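Local coordinates for protein coenzyme A transferase (PDB 3S8D) that probably transfers coenzyme A between acyl-CoA thioesters and acetate or related carboxylates, and can carry CoA covalently bound in its active site, at residues M46-P51 and P208-P213; V252-N257 and V271-R276; T263-P268 and F293-G298. All coordinates share one frame; numbering follows the deposited sequence.

Contact 1 (M46-P51 and P208-P213); sequences MFAAEP and PLIEMP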
loop_
_atom_site.group_PDB
_atom_site.type_symbol
_atom_site.label_atom_id
_atom_site.label_comp_id
_atom_site.label_asym_id
_atom_site.label_seq_id
_atom_site.Cartn_x
_atom_site.Cartn_y
_atom_site.Cartn_z
HETATM N N MSE A 46 17.793 -13.463 9.467
HETATM C CA MSE A 46 18.122 -12.076 9.237
HETATM C C MSE A 46 19.251 -11.655 10.176
HETATM O O MSE A 46 19.330 -12.135 11.311
HETATM C CB MSE A 46 16.890 -11.203 9.472
HETATM C CG MSE A 46 15.708 -11.517 8.553
HETATM SE SE MSE A 46 14.366 -10.332 8.721
HETATM C CE MSE A 46 15.197 -8.860 8.175
ATOM N N PHE A 47 20.121 -10.762 9.713
ATOM C CA PHE A 47 21.120 -10.155 10.592
ATOM C C PHE A 47 21.798 -11.164 11.547
ATOM O O PHE A 47 22.519 -12.077 11.111
ATOM C CB PHE A 47 20.470 -9.019 11.391
ATOM C CG PHE A 47 21.454 -8.053 11.985
ATOM C CD1 PHE A 47 22.186 -7.198 11.155
ATOM C CD2 PHE A 47 21.646 -7.987 13.363
ATOM C CE1 PHE A 47 23.100 -6.300 11.677
ATOM C CE2 PHE A 47 22.561 -7.088 13.910
ATOM C CZ PHE A 47 23.289 -6.240 13.064
ATOM N N ALA A 48 21.539 -11.011 12.847
ATOM C CA ALA A 48 22.242 -11.782 13.871
ATOM C C ALA A 48 21.960 -13.285 13.852
ATOM O O ALA A 48 22.608 -14.055 14.557
ATOM C CB ALA A 48 21.969 -11.199 15.247
ATOM N N ALA A 49 21.002 -13.706 13.042
ATOM C CA ALA A 49 20.680 -15.120 12.972
ATOM C C ALA A 49 21.464 -15.791 11.843
ATOM O O ALA A 49 21.390 -17.005 11.659
ATOM C CB ALA A 49 19.181 -15.312 12.805
ATOM N N GLU A 50 22.214 -14.998 11.086
ATOM C CA GLU A 50 23.113 -15.557 10.072
ATOM C C GLU A 50 24.191 -16.401 10.753
ATOM O O GLU A 50 24.949 -15.881 11.569
ATOM C CB GLU A 50 23.769 -14.444 9.251
ATOM C CG GLU A 50 22.842 -13.762 8.245
ATOM C CD GLU A 50 23.485 -12.535 7.606
ATOM O OE1 GLU A 50 24.624 -12.183 8.000
ATOM O OE2 GLU A 50 22.856 -11.920 6.717
ATOM N N PRO A 51 24.263 -17.698 10.395
ATOM C CA PRO A 51 25.133 -18.737 10.990
ATOM C C PRO A 51 26.597 -18.705 10.527
ATOM O O PRO A 51 26.900 -19.332 9.509
ATOM C CB PRO A 51 24.483 -20.054 10.528
ATOM C CG PRO A 51 23.357 -19.648 9.514
ATOM C CD PRO A 51 23.512 -18.200 9.228
ATOM N N PRO A 208 29.757 -14.720 20.718
ATOM C CA PRO A 208 28.856 -13.595 20.992
ATOM C C PRO A 208 28.092 -13.228 19.730
ATOM O O PRO A 208 28.520 -13.620 18.648
ATOM C CB PRO A 208 29.816 -12.457 21.387
ATOM C CG PRO A 208 31.196 -12.916 20.927
ATOM C CD PRO A 208 31.157 -14.408 21.052
ATOM N N LEU A 209 26.986 -12.500 19.863
ATOM C CA LEU A 209 26.186 -12.118 18.703
ATOM C C LEU A 209 26.569 -10.727 18.206
ATOM O O LEU A 209 26.957 -9.865 19.002
ATOM C CB LEU A 209 24.685 -12.172 19.031
ATOM C CG LEU A 209 24.018 -13.540 19.242
ATOM C CD1 LEU A 209 22.506 -13.382 19.444
ATOM C CD2 LEU A 209 24.315 -14.522 18.098
ATOM N N ILE A 210 26.451 -10.519 16.893
ATOM C CA ILE A 210 26.761 -9.226 16.282
ATOM C C ILE A 210 25.836 -8.138 16.802
ATOM O O ILE A 210 24.737 -8.399 17.268
ATOM C CB ILE A 210 26.684 -9.269 14.745
ATOM C CG1 ILE A 210 25.235 -9.455 14.285
ATOM C CG2 ILE A 210 27.590 -10.377 14.197
ATOM C CD1 ILE A 210 25.113 -9.883 12.828
ATOM N N GLU A 211 26.297 -6.906 16.723
ATOM C CA GLU A 211 25.630 -5.846 17.433
ATOM C C GLU A 211 25.220 -4.730 16.508
ATOM O O GLU A 211 25.799 -4.535 15.430
ATOM C CB GLU A 211 26.544 -5.286 18.524
ATOM C CG GLU A 211 26.922 -6.282 19.616
ATOM C CD GLU A 211 27.387 -5.578 20.891
ATOM O OE1 GLU A 211 27.886 -4.431 20.786
ATOM O OE2 GLU A 211 27.235 -6.161 21.993
HETATM N N MSE A 212 24.218 -3.984 16.953
HETATM C CA MSE A 212 23.882 -2.741 16.310
HETATM C C MSE A 212 24.649 -1.638 17.033
HETATM O O MSE A 212 24.657 -1.586 18.273
HETATM C CB MSE A 212 22.383 -2.501 16.389
HETATM C CG MSE A 212 21.843 -1.703 15.221
HETATM SE SE MSE A 212 20.055 -1.846 15.197
HETATM C CE MSE A 212 19.662 -1.385 16.900
ATOM N N PRO A 213 25.330 -0.774 16.260
ATOM C CA PRO A 213 26.084 0.356 16.819
ATOM C C PRO A 213 25.174 1.403 17.442
ATOM O O PRO A 213 24.241 1.859 16.770
ATOM C CB PRO A 213 26.761 0.971 15.590
ATOM C CG PRO A 213 25.927 0.501 14.398
ATOM C CD PRO A 213 25.451 -0.867 14.791
#
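Ile-210 sets its terminal methyl over the face of the phenyl ring of Phe-47: CD1 stands 3.9 Å from the centroid of the Phe-47 ring and only 9° off the ring normal, a CH-pi contact. One carbon back, CG1 of Ile-210 sits above the same face, over its rim, 3.6 Å from CE2 of Phe-47. The branch gets there because CG1 sits between the backbone N and the carbonyl carbon of its own residue (chi1 69°), with CD1 running on in an extended chain. On the other side of the match, Phe-47 swings its ring away from its backbone N (chi1 -162°), and this brings the outer ring atoms to the 208-213 loop. There the carbonyl O of Glu-211 lies in the ring plane at the edge, 3.8 Å from CZ of Phe-47.

The same isoleucine also covers Ala-48. Its CD1 is 3.6 Å from CA of Ala-48, and its CG1 is 3.8 Å from CB of Ala-48, so the short alanine side chain and its backbone form a shelf beside the ring. Leu-209 adds a lighter touch, its CD2 lying 4.0 Å from the carbonyl O of Ala-48. Within 46-51 the turn is tied by Glu-50 N to Phe-47 O at 2.9 Å, while the Glu-50 carboxylate turns elsewhere, to the backbone N of Ala-81.

Tyr-303 on helix 300-306 lies against Ala-48 and Leu-209, and its hydroxyl bonds to the carbonyl of Ile-210. Both segments follow strands of the seven-stranded parallel sheet, 41-44 and 201-204, and the Phe-47 side chain comes within about 4 Å of that of Glu-76, a CoA-binding residue: loops at the ends of parallel strands, placed beside the CoA site, an arrangement consistent with Rossmann-like alpha/beta domains.

Contact 2 (V252-N257 and V271-R276); sequences VLKDRN and VDLIRR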
loop_
_atom_site.group_PDB
_atom_site.type_symbol
_atom_site.label_atom_id
_atom_site.label_comp_id
_atom_site.label_asym_id
_atom_site.label_seq_id
_atom_site.Cartn_x
_atom_site.Cartn_y
_atom_site.Cartn_z
ATOM N N VAL A 252 12.046 9.352 26.361
ATOM C CA VAL A 252 11.086 10.341 26.848
ATOM C C VAL A 252 9.820 9.635 27.328
ATOM O O VAL A 252 9.003 10.217 28.056
ATOM C CB VAL A 252 10.715 11.348 25.739
ATOM C CG1 VAL A 252 9.893 12.519 26.305
ATOM C CG2 VAL A 252 11.965 11.856 25.040
ATOM N N LEU A 253 9.673 8.372 26.922
ATOM C CA LEU A 253 8.506 7.580 27.296
ATOM C C LEU A 253 8.692 6.757 28.589
ATOM O O LEU A 253 7.820 5.971 28.968
ATOM C CB LEU A 253 8.085 6.692 26.123
ATOM C CG LEU A 253 7.735 7.435 24.828
ATOM C CD1 LEU A 253 7.361 6.453 23.722
ATOM C CD2 LEU A 253 6.620 8.448 25.065
ATOM N N LYS A 254 9.826 6.943 29.262
ATOM C CA LYS A 254 10.057 6.336 30.572
ATOM C C LYS A 254 8.989 6.838 31.544
ATOM O O LYS A 254 8.692 6.215 32.562
ATOM C CB LYS A 254 11.448 6.718 31.080
ATOM C CG LYS A 254 12.598 6.276 30.184
ATOM C CD LYS A 254 13.938 6.817 30.687
ATOM C CE LYS A 254 15.056 5.784 30.534
ATOM N NZ LYS A 254 16.057 6.128 29.472
ATOM N N ASP A 255 8.430 7.986 31.192
ATOM C CA ASP A 255 7.362 8.659 31.915
ATOM C C ASP A 255 6.031 7.864 31.943
ATOM O O ASP A 255 5.252 7.952 32.906
ATOM C CB ASP A 255 7.122 10.003 31.204
ATOM C CG ASP A 255 6.842 11.146 32.167
ATOM O OD1 ASP A 255 6.887 10.925 33.399
ATOM O OD2 ASP A 255 6.583 12.274 31.686
ATOM N N ARG A 256 5.767 7.108 30.876
ATOM C CA ARG A 256 4.427 6.555 30.632
ATOM C C ARG A 256 4.149 5.219 31.318
ATOM O O ARG A 256 5.058 4.577 31.844
ATOM C CB ARG A 256 4.202 6.359 29.133
ATOM C CG ARG A 256 4.624 7.526 28.297
ATOM C CD ARG A 256 3.851 8.763 28.676
ATOM N NE ARG A 256 4.263 9.886 27.841
ATOM C CZ ARG A 256 3.779 10.116 26.622
ATOM N NH1 ARG A 256 2.855 9.305 26.098
ATOM N NH2 ARG A 256 4.215 11.158 25.927
ATOM N N ASN A 257 2.881 4.806 31.283
ATOM C CA ASN A 257 2.499 3.460 31.699
ATOM C C ASN A 257 1.548 2.809 30.699
ATOM O O ASN A 257 0.868 3.496 29.919
ATOM C CB ASN A 257 1.870 3.460 33.101
ATOM C CG ASN A 257 2.720 4.207 34.121
ATOM O OD1 ASN A 257 3.710 3.675 34.638
ATOM N ND2 ASN A 257 2.340 5.456 34.403
ATOM N N VAL A 271 13.162 -2.431 24.436
ATOM C CA VAL A 271 13.441 -3.386 25.485
ATOM C C VAL A 271 13.645 -2.666 26.817
ATOM O O VAL A 271 13.209 -3.148 27.857
ATOM C CB VAL A 271 14.630 -4.294 25.102
ATOM C CG1 VAL A 271 15.092 -5.118 26.291
ATOM C CG2 VAL A 271 14.219 -5.219 23.966
ATOM N N ASP A 272 14.281 -1.501 26.788
ATOM C CA ASP A 272 14.454 -0.726 28.009
ATOM C C ASP A 272 13.095 -0.321 28.599
ATOM O O ASP A 272 12.916 -0.319 29.819
ATOM C CB ASP A 272 15.356 0.490 27.758
ATOM C CG ASP A 272 15.489 1.390 28.983
ATOM O OD1 ASP A 272 16.346 1.099 29.850
ATOM O OD2 ASP A 272 14.741 2.395 29.075
ATOM N N LEU A 273 12.127 -0.009 27.744
ATOM C CA LEU A 273 10.763 0.271 28.210
ATOM C C LEU A 273 10.091 -0.964 28.840
ATOM O O LEU A 273 9.338 -0.856 29.817
ATOM C CB LEU A 273 9.898 0.839 27.078
ATOM C CG LEU A 273 10.291 2.221 26.560
ATOM C CD1 LEU A 273 9.161 2.814 25.727
ATOM C CD2 LEU A 273 10.634 3.151 27.716
ATOM N N ILE A 274 10.357 -2.142 28.289
ATOM C CA ILE A 274 9.855 -3.363 28.916
ATOM C C ILE A 274 10.515 -3.525 30.288
ATOM O O ILE A 274 9.846 -3.774 31.298
ATOM C CB ILE A 274 10.141 -4.632 28.078
ATOM C CG1 ILE A 274 9.411 -4.568 26.734
ATOM C CG2 ILE A 274 9.721 -5.878 28.854
ATOM C CD1 ILE A 274 9.718 -5.700 25.808
ATOM N N ARG A 275 11.835 -3.385 30.308
ATOM C CA ARG A 275 12.603 -3.581 31.526
ATOM C C ARG A 275 12.171 -2.614 32.632
ATOM O O ARG A 275 12.252 -2.944 33.811
ATOM C CB ARG A 275 14.101 -3.442 31.227
ATOM C CG ARG A 275 15.020 -3.666 32.417
ATOM C CD ARG A 275 16.436 -3.877 31.926
ATOM N NE ARG A 275 16.840 -2.795 31.029
ATOM C CZ ARG A 275 17.431 -2.972 29.849
ATOM N NH1 ARG A 275 17.702 -4.198 29.400
ATOM N NH2 ARG A 275 17.760 -1.915 29.119
ATOM N N ARG A 276 11.700 -1.432 32.250
ATOM C CA ARG A 276 11.266 -0.444 33.226
ATOM C C ARG A 276 9.839 -0.678 33.712
ATOM O O ARG A 276 9.386 0.001 34.640
ATOM C CB ARG A 276 11.393 0.974 32.655
ATOM C CG ARG A 276 12.829 1.367 32.364
ATOM C CD ARG A 276 12.956 2.761 31.788
ATOM N NE ARG A 276 12.682 3.782 32.796
ATOM C CZ ARG A 276 13.604 4.279 33.621
ATOM N NH1 ARG A 276 14.865 3.847 33.559
ATOM N NH2 ARG A 276 13.263 5.206 34.516
#
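A small surface salt-bridge network, Lys-254 with Asp-272 and Arg-275, joins the loop 252-257 to the last turns of helix 268-275. Asp-272 is its middle member and divides its two oxygens between the partners. OD2 of Asp-272 faces NZ of Lys-254 across a long 4.0 Å, and OD1 of Asp-272 takes a weak bond from NH2 of Arg-275, 3.4 Å away, one turn on along the helix. The interaction with the lysine is therefore chiefly electrostatic, and CE of Lys-254 is in fact nearer to OD2 of Asp-272, at 3.7 Å. Arg-275 also makes a cation-pi contact with Tyr-305.

Lys-254 does more with its carbon chain than with its ammonium. Its methylenes run across Arg-276, and CE lies over one face of that guanidinium, displaced toward the rim and 3.6 Å from NH1 of Arg-276. Nearer the backbone, CG of Lys-254 approaches NE of Arg-276 at 3.6 Å. Arg-276 reaches this place by a bend at chi3 (72°), which folds the guanidinium back toward the lysine. The two cationic ends stay apart, and the nearby Asp-272 carboxylate would be expected to offset part of their like charge.

In the fold, the loop connects helix 244-250 to the edge strand 260-261 of the six-stranded mixed sheet, so the contact joins that connection to helix 268-275, which comes after it in the chain. An apolar layer lies beneath the charges. CD1 of Leu-273 meets CB of Leu-253 at 4.0 Å, while its CD2 packs beside the backbone of Lys-254. Leu-253 also covers a face of the Arg-256 guanidinium with CD2, and that group is held by the carbonyls of Ala-229 and Val-232.

Contact 3 (T263-P268 and F293-G298); sequences TEVLNP and FTFAMG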
loop_
_atom_site.group_PDB
_atom_site.type_symbol
_atom_site.label_atom_id
_atom_site.label_comp_id
_atom_site.label_asym_id
_atom_site.label_seq_id
_atom_site.Cartn_x
_atom_site.Cartn_y
_atom_site.Cartn_z
ATOM N N THR A 263 5.823 -4.399 17.026
ATOM C CA THR A 263 6.884 -3.719 16.310
ATOM C C THR A 263 7.506 -4.711 15.322
ATOM O O THR A 263 7.489 -5.918 15.550
ATOM C CB THR A 263 7.944 -3.138 17.309
ATOM O OG1 THR A 263 8.869 -2.273 16.632
ATOM C CG2 THR A 263 8.743 -4.261 17.985
ATOM N N GLU A 264 8.021 -4.206 14.211
ATOM C CA GLU A 264 8.705 -5.069 13.237
ATOM C C GLU A 264 10.015 -5.542 13.874
ATOM O O GLU A 264 10.295 -6.751 13.975
ATOM C CB GLU A 264 8.985 -4.316 11.915
ATOM C CG GLU A 264 9.845 -5.096 10.905
ATOM C CD GLU A 264 10.172 -4.288 9.623
ATOM O OE1 GLU A 264 11.375 -4.039 9.338
ATOM O OE2 GLU A 264 9.229 -3.927 8.881
ATOM N N VAL A 265 10.800 -4.570 14.327
ATOM C CA VAL A 265 12.080 -4.859 14.956
ATOM C C VAL A 265 12.083 -4.511 16.449
ATOM O O VAL A 265 11.763 -3.373 16.848
ATOM C CB VAL A 265 13.208 -4.107 14.249
ATOM C CG1 VAL A 265 14.552 -4.494 14.828
ATOM C CG2 VAL A 265 13.158 -4.414 12.755
ATOM N N LEU A 266 12.453 -5.492 17.271
ATOM C CA LEU A 266 12.692 -5.201 18.669
ATOM C C LEU A 266 14.076 -4.567 18.861
ATOM O O LEU A 266 15.115 -5.176 18.563
ATOM C CB LEU A 266 12.524 -6.455 19.522
ATOM C CG LEU A 266 12.406 -6.185 21.026
ATOM C CD1 LEU A 266 11.248 -5.227 21.352
ATOM C CD2 LEU A 266 12.248 -7.511 21.757
ATOM N N ASN A 267 14.081 -3.340 19.371
ATOM C CA ASN A 267 15.322 -2.586 19.529
ATOM C C ASN A 267 15.639 -2.293 21.010
ATOM O O ASN A 267 14.768 -2.432 21.882
ATOM C CB ASN A 267 15.280 -1.299 18.676
ATOM C CG ASN A 267 14.389 -0.210 19.281
ATOM O OD1 ASN A 267 13.604 -0.470 20.192
ATOM N ND2 ASN A 267 14.511 1.017 18.772
ATOM N N PRO A 268 16.894 -1.914 21.302
ATOM C CA PRO A 268 17.299 -1.653 22.693
ATOM C C PRO A 268 16.394 -0.650 23.407
ATOM O O PRO A 268 16.107 -0.839 24.583
ATOM C CB PRO A 268 18.710 -1.090 22.540
ATOM C CG PRO A 268 19.229 -1.780 21.320
ATOM C CD PRO A 268 18.045 -1.883 20.382
ATOM N N PHE A 293 7.247 -8.672 18.131
ATOM C CA PHE A 293 8.224 -8.171 17.176
ATOM C C PHE A 293 8.447 -9.323 16.176
ATOM O O PHE A 293 8.079 -10.474 16.456
ATOM C CB PHE A 293 9.520 -7.801 17.920
ATOM C CG PHE A 293 10.211 -8.984 18.543
ATOM C CD1 PHE A 293 11.384 -9.492 17.989
ATOM C CD2 PHE A 293 9.661 -9.628 19.650
ATOM C CE1 PHE A 293 12.010 -10.613 18.549
ATOM C CE2 PHE A 293 10.276 -10.758 20.216
ATOM C CZ PHE A 293 11.446 -11.250 19.675
ATOM N N THR A 294 9.026 -9.051 15.015
ATOM C CA THR A 294 9.251 -10.155 14.077
ATOM C C THR A 294 10.737 -10.523 13.980
ATOM O O THR A 294 11.080 -11.638 13.572
ATOM C CB THR A 294 8.664 -9.869 12.676
ATOM O OG1 THR A 294 8.611 -11.093 11.917
ATOM C CG2 THR A 294 9.505 -8.820 11.949
ATOM N N PHE A 295 11.610 -9.579 14.332
ATOM C CA PHE A 295 12.993 -9.928 14.639
ATOM C C PHE A 295 13.622 -8.869 15.538
ATOM O O PHE A 295 13.047 -7.795 15.745
ATOM C CB PHE A 295 13.816 -10.223 13.377
ATOM C CG PHE A 295 14.199 -9.008 12.593
ATOM C CD1 PHE A 295 15.510 -8.540 12.631
ATOM C CD2 PHE A 295 13.262 -8.335 11.802
ATOM C CE1 PHE A 295 15.888 -7.406 11.901
ATOM C CE2 PHE A 295 13.634 -7.202 11.064
ATOM C CZ PHE A 295 14.949 -6.738 11.119
ATOM N N ALA A 296 14.774 -9.191 16.112
ATOM C CA ALA A 296 15.391 -8.311 17.097
ATOM C C ALA A 296 16.821 -7.969 16.705
ATOM O O ALA A 296 17.551 -8.816 16.174
ATOM C CB ALA A 296 15.350 -8.945 18.488
HETATM N N MSE A 297 17.201 -6.716 16.950
HETATM C CA MSE A 297 18.550 -6.232 16.691
HETATM C C MSE A 297 18.952 -5.331 17.847
HETATM O O MSE A 297 18.162 -4.466 18.257
HETATM C CB MSE A 297 18.604 -5.419 15.387
HETATM C CG MSE A 297 18.631 -6.246 14.110
HETATM SE SE MSE A 297 19.064 -5.278 12.631
HETATM C CE MSE A 297 17.968 -3.878 12.847
ATOM N N GLY A 298 20.164 -5.518 18.368
ATOM C CA GLY A 298 20.687 -4.601 19.372
ATOM C C GLY A 298 22.109 -4.886 19.812
ATOM O O GLY A 298 23.000 -5.100 18.990
#
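Two short parallel strands, 265-266 and 295-296, pair Val-265 with Phe-295 and Leu-266 with Ala-296. The ladder runs Phe-295 N to Glu-264 O, Leu-266 N to Phe-295 O (2.8 Å, in the carbonyl plane) and Met-297 N to Leu-266 O. Glu-264 O is gripped twice: besides Phe-295 N it accepts from Thr-294 N at 2.8 Å, a donor tilted 34° from the carbonyl plane.

Between the strands the chain passes through helix 268-275, a beta-alpha-beta connection with Glu-264, seen covalently joined to CoA, immediately before its first strand. OE2 of the Glu-264 carboxylate is hydrogen-bonded to Asn-321 ND2, while its CG lies alongside CG2 of Thr-294 (3.9 Å).

On the Val-265 side of the sheet, CG2 of that valine presses on the CE2-CZ rim of the Phe-295 ring, 3.3 Å from CE2, and CG1 sits above the ring face, off toward the rim. CG1 of Val-265 also touches the methyl CE of Met-297. On the opposite side, CD2 of Leu-266 lies over the centre of the Phe-293 ring, 4.0 Å from its centroid, and CB of Leu-266 comes 3.6 Å from CG of that ring. The ring is set there by chi1 of 65°, which tucks CG between the backbone N and the carbonyl carbon of Phe-293.

Contact 3 is the middle one. Contact 1 lies 12 Å from it between centres and touches it directly: Met-212 N and Gly-298 O are 2.6 Å apart, probably hydrogen-bonded, and CD2 of Phe-47 packs 3.6 Å from CG of Met-297. Contact 3 holds Glu-264, the covalent CoA residue; between side chains, Met-297 lies about 3 Å from Val-242 and Phe-47 about 4 Å from Glu-76, so both contacts probably border the CoA site. Contact 2 is farther from the annotated sites, its centre 16 Å from that of contact 3, and meets it where CG2 of Val-271 packs 3.6 Å from CG of Leu-266. Contacts 1 and 2 do not touch; their nearest atoms are about 10 Å apart.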